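Local coordinates for cysteine desulfurase (Elizabethkingia anophelis NUHP1, PDB 5VPR), which probably removes sulfur from L-cysteine to give L-alanine, using pyridoxal 5'-phosphate, and hands the sulfur to a carrier, at residues Gln178-Val186 with Ala336-Phe344. Numbering follows the deposited sequence.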
ATOM      1  N   GLN A 178       0.716  -7.435   3.676  1.00 39.07           N
ATOM      2  CA  GLN A 178      -0.469  -7.450   4.529  1.00 38.95           C
ATOM      3  C   GLN A 178      -1.740  -7.558   3.694  1.00 43.94           C
ATOM      4  O   GLN A 178      -2.695  -8.244   4.083  1.00 40.84           O
ATOM      5  CB  GLN A 178      -0.496  -6.199   5.407  1.00 35.79           C
ATOM      6  CG  GLN A 178      -1.658  -6.167   6.408  1.00 40.15           C
ATOM      7  CD  GLN A 178      -1.497  -5.074   7.455  1.00 39.74           C
ATOM      8  OE1 GLN A 178      -0.526  -4.329   7.432  1.00 43.73           O
ATOM      9  NE2 GLN A 178      -2.448  -4.978   8.375  1.00 41.95           N
ATOM     10  N   VAL A 179      -1.765  -6.898   2.536  1.00 36.07           N
ATOM     11  CA  VAL A 179      -2.883  -6.975   1.601  1.00 40.18           C
ATOM     12  C   VAL A 179      -2.321  -7.273   0.218  1.00 41.70           C
ATOM     13  O   VAL A 179      -1.372  -6.616  -0.221  1.00 43.30           O
ATOM     14  CB  VAL A 179      -3.703  -5.672   1.578  1.00 37.11           C
ATOM     15  CG1 VAL A 179      -4.844  -5.778   0.556  1.00 42.83           C
ATOM     16  CG2 VAL A 179      -4.265  -5.382   2.939  1.00 39.06           C
ATOM     17  N   SER A 180      -2.907  -8.249  -0.473  1.00 39.99           N
ATOM     18  CA  SER A 180      -2.440  -8.565  -1.817  1.00 47.14           C
ATOM     19  C   SER A 180      -2.884  -7.478  -2.799  1.00 47.46           C
ATOM     20  O   SER A 180      -4.004  -6.968  -2.724  1.00 58.21           O
ATOM     21  CB  SER A 180      -2.948  -9.944  -2.247  1.00 49.19           C
ATOM     22  OG  SER A 180      -4.101  -9.847  -3.058  1.00 58.21           O
ATOM     23  N   ASN A 181      -1.989  -7.102  -3.711  1.00 52.68           N
ATOM     24  CA  ASN A 181      -2.291  -5.976  -4.598  1.00 59.19           C
ATOM     25  C   ASN A 181      -3.199  -6.376  -5.757  1.00 54.69           C
ATOM     26  O   ASN A 181      -3.974  -5.543  -6.250  1.00 55.65           O
ATOM     27  CB  ASN A 181      -0.994  -5.357  -5.132  1.00 57.38           C
ATOM     28  N   ALA A 182      -3.124  -7.632  -6.200  1.00 52.49           N
ATOM     29  CA  ALA A 182      -3.916  -8.079  -7.342  1.00 58.00           C
ATOM     30  C   ALA A 182      -5.370  -8.322  -6.955  1.00 60.99           C
ATOM     31  O   ALA A 182      -6.291  -7.886  -7.656  1.00 60.77           O
ATOM     32  CB  ALA A 182      -3.312  -9.354  -7.929  1.00 60.91           C
ATOM     33  N   LEU A 183      -5.595  -9.019  -5.842  1.00 59.03           N
ATOM     34  CA  LEU A 183      -6.934  -9.401  -5.420  1.00 59.19           C
ATOM     35  C   LEU A 183      -7.437  -8.630  -4.206  1.00 51.23           C
ATOM     36  O   LEU A 183      -8.637  -8.683  -3.921  1.00 53.96           O
ATOM     37  CB  LEU A 183      -6.984 -10.907  -5.118  1.00 57.69           C
ATOM     38  CG  LEU A 183      -6.680 -11.854  -6.277  1.00 69.83           C
ATOM     39  CD1 LEU A 183      -6.699 -13.299  -5.803  1.00 81.59           C
ATOM     40  CD2 LEU A 183      -7.682 -11.656  -7.416  1.00 67.38           C
ATOM     41  N   GLY A 184      -6.572  -7.908  -3.501  1.00 51.65           N
ATOM     42  CA  GLY A 184      -7.001  -7.205  -2.307  1.00 51.79           C
ATOM     43  C   GLY A 184      -7.222  -8.087  -1.097  1.00 50.96           C
ATOM     44  O   GLY A 184      -7.851  -7.653  -0.131  1.00 46.99           O
ATOM     45  N   ILE A 185      -6.725  -9.321  -1.116  1.00 50.43           N
ATOM     46  CA  ILE A 185      -6.973 -10.233  -0.007  1.00 47.25           C
ATOM     47  C   ILE A 185      -6.192  -9.778   1.216  1.00 45.94           C
ATOM     48  O   ILE A 185      -4.998  -9.473   1.133  1.00 41.57           O
ATOM     49  CB  ILE A 185      -6.623 -11.671  -0.412  1.00 50.34           C
ATOM     50  CG1 ILE A 185      -7.758 -12.221  -1.290  1.00 58.33           C
ATOM     51  CG2 ILE A 185      -6.394 -12.542   0.830  1.00 50.76           C
ATOM     52  CD1 ILE A 185      -7.454 -13.500  -2.027  1.00 61.41           C
ATOM     53  N   VAL A 186      -6.874  -9.703   2.357  1.00 43.96           N
ATOM     54  CA  VAL A 186      -6.224  -9.371   3.618  1.00 47.16           C
ATOM     55  C   VAL A 186      -5.595 -10.643   4.180  1.00 48.01           C
ATOM     56  O   VAL A 186      -6.301 -11.574   4.564  1.00 42.85           O
ATOM     57  CB  VAL A 186      -7.215  -8.760   4.611  1.00 52.76           C
ATOM     58  CG1 VAL A 186      -6.527  -8.509   5.967  1.00 45.05           C
ATOM     59  CG2 VAL A 186      -7.817  -7.484   4.027  1.00 51.31           C
ATOM     60  N   ALA A 336     -13.400 -14.249   0.241  1.00 60.52           N
ATOM     61  CA  ALA A 336     -12.295 -13.843   1.099  1.00 66.23           C
ATOM     62  C   ALA A 336     -12.511 -12.445   1.673  1.00 63.61           C
ATOM     63  O   ALA A 336     -13.198 -11.604   1.086  1.00 69.86           O
ATOM     64  CB  ALA A 336     -10.971 -13.885   0.332  1.00 71.89           C
ATOM     65  N   ASN A 337     -11.902 -12.209   2.833  1.00 63.13           N
ATOM     66  CA  ASN A 337     -11.834 -10.876   3.420  1.00 58.29           C
ATOM     67  C   ASN A 337     -10.890 -10.009   2.586  1.00 58.19           C
ATOM     68  O   ASN A 337      -9.714 -10.348   2.414  1.00 63.15           O
ATOM     69  CB  ASN A 337     -11.370 -10.995   4.876  1.00 70.03           C
ATOM     70  CG  ASN A 337     -11.104  -9.650   5.540  1.00 74.37           C
ATOM     71  OD1 ASN A 337     -11.627  -8.617   5.122  1.00 85.51           O
ATOM     72  ND2 ASN A 337     -10.282  -9.664   6.588  1.00 70.83           N
ATOM     73  N   ARG A 338     -11.400  -8.904   2.042  1.00 57.18           N
ATOM     74  CA  ARG A 338     -10.640  -8.124   1.082  1.00 50.09           C
ATOM     75  C   ARG A 338     -10.738  -6.641   1.405  1.00 49.02           C
ATOM     76  O   ARG A 338     -11.708  -6.178   2.010  1.00 63.63           O
ATOM     77  CB  ARG A 338     -11.116  -8.354  -0.360  1.00 54.61           C
ATOM     78  CG  ARG A 338     -10.994  -9.795  -0.818  1.00 64.40           C
ATOM     79  CD  ARG A 338     -11.127  -9.902  -2.331  1.00 63.70           C
ATOM     80  NE  ARG A 338     -12.242  -9.114  -2.843  1.00 68.71           N
ATOM     81  CZ  ARG A 338     -13.516  -9.475  -2.755  1.00 77.23           C
ATOM     82  NH1 ARG A 338     -13.852 -10.614  -2.165  1.00 76.27           N
ATOM     83  NH2 ARG A 338     -14.455  -8.689  -3.252  1.00 85.50           N
ATOM     84  N   ALA A 339      -9.714  -5.906   0.989  1.00 48.48           N
ATOM     85  CA  ALA A 339      -9.613  -4.471   1.226  1.00 56.18           C
ATOM     86  C   ALA A 339      -9.646  -3.769  -0.127  1.00 52.65           C
ATOM     87  O   ALA A 339      -8.666  -3.797  -0.875  1.00 58.61           O
ATOM     88  CB  ALA A 339      -8.350  -4.121   2.006  1.00 61.13           C
ATOM     89  N   GLY A 340     -10.798  -3.188  -0.450  1.00 53.49           N
ATOM     90  CA  GLY A 340     -10.921  -2.202  -1.508  1.00 70.74           C
ATOM     91  C   GLY A 340     -10.746  -2.673  -2.935  1.00 62.21           C
ATOM     92  O   GLY A 340     -10.554  -1.835  -3.815  1.00 62.03           O
ATOM     93  N   VAL A 341     -10.816  -3.975  -3.208  1.00 54.43           N
ATOM     94  CA  VAL A 341     -10.523  -4.496  -4.544  1.00 48.97           C
ATOM     95  C   VAL A 341     -11.576  -5.536  -4.920  1.00 49.84           C
ATOM     96  O   VAL A 341     -11.751  -6.524  -4.197  1.00 49.86           O
ATOM     97  CB  VAL A 341      -9.120  -5.128  -4.621  1.00 45.12           C
ATOM     98  CG1 VAL A 341      -8.892  -5.723  -5.998  1.00 47.18           C
ATOM     99  CG2 VAL A 341      -8.012  -4.111  -4.280  1.00 42.06           C
ATOM    100  N   VAL A 342     -12.254  -5.336  -6.058  1.00 45.91           N
ATOM    101  CA  VAL A 342     -13.052  -6.374  -6.718  1.00 45.31           C
ATOM    102  C   VAL A 342     -12.352  -6.753  -8.017  1.00 55.44           C
ATOM    103  O   VAL A 342     -12.257  -5.930  -8.942  1.00 45.20           O
ATOM    104  CB  VAL A 342     -14.486  -5.921  -7.045  1.00 56.81           C
ATOM    105  CG1 VAL A 342     -15.378  -7.140  -7.292  1.00 53.70           C
ATOM    106  CG2 VAL A 342     -15.055  -5.020  -5.994  1.00 63.16           C
ATOM    107  N   SER A 343     -11.910  -8.001  -8.108  1.00 59.34           N
ATOM    108  CA  SER A 343     -11.347  -8.545  -9.334  1.00 64.72           C
ATOM    109  C   SER A 343     -12.346  -9.507  -9.953  1.00 62.26           C
ATOM    110  O   SER A 343     -12.993 -10.280  -9.244  1.00 70.85           O
ATOM    111  CB  SER A 343     -10.021  -9.258  -9.075  1.00 65.18           C
ATOM    112  OG  SER A 343      -9.004  -8.311  -8.848  1.00 71.22           O
ATOM    113  N   PHE A 344     -12.486  -9.441 -11.275  1.00 59.19           N
ATOM    114  CA  PHE A 344     -13.489 -10.246 -11.955  1.00 55.38           C
ATOM    115  C   PHE A 344     -13.075 -10.502 -13.396  1.00 65.18           C
ATOM    116  O   PHE A 344     -12.173  -9.852 -13.939  1.00 63.17           O
ATOM    117  CB  PHE A 344     -14.880  -9.593 -11.898  1.00 52.13           C
ATOM    118  CG  PHE A 344     -14.957  -8.228 -12.544  1.00 53.33           C
ATOM    119  CD1 PHE A 344     -15.380  -8.086 -13.857  1.00 56.11           C
ATOM    120  CD2 PHE A 344     -14.625  -7.082 -11.824  1.00 56.41           C
ATOM    121  CE1 PHE A 344     -15.458  -6.826 -14.456  1.00 52.72           C
ATOM    122  CE2 PHE A 344     -14.699  -5.828 -12.410  1.00 57.20           C
ATOM    123  CZ  PHE A 344     -15.122  -5.702 -13.732  1.00 57.68           C
TER
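With chi1 at -75°, Ser343 turns OG back beside its own backbone N, where it donates a 3.0 Å hydrogen bond to Ala182 O; Arg338, with chi1 at -60° and chi2 near extended, brings CD to 3.2 Å from Leu183 O, and the bend at chi3 then turns NE toward Val341 O. The contact lies between the two domains of a fold-type I, class-V aminotransferase-like chain: the loop that follows strand 171-177 of the large domain's seven-stranded sheet meets the approach to strand 341-345 in the small domain's antiparallel sheet.

The centre is a single beta bridge, Ile185 with Arg338, an antiparallel, non-hydrogen-bonded pair flanked by two backbone bonds. Val186 N points almost straight at Asn337 O (2.9 Å, 175° at the hydrogen), and Ala339 N reaches Gly184 O in the carbonyl plane. Gly184 O also takes a CA-H contact from Arg338. Val341 CB lies 3.8 Å from Gly184 CA, the valine resting on bare backbone where Gly184 has positive phi. On one flank, Val186 CG2 and Val179 CG1 both pack on Ala339 CB, while the Asn337 amide lies across Val186, ND2 nearest its CB. Ile185 CG1, on another, touches Ala336 CB.

Within the loop, Ser180 OG accepts from Leu183 N, an ST motif in the turn that carries the Ala182, Leu183 and Gly184 carbonyls. The Arg338 guanidinium is fixed from its own side of the contact: NH2 bonds Gln320 on helix 305-324, and NE donates in the guanidinium plane to Val341 O at 3.0 Å, nearly in line with that carbonyl bond.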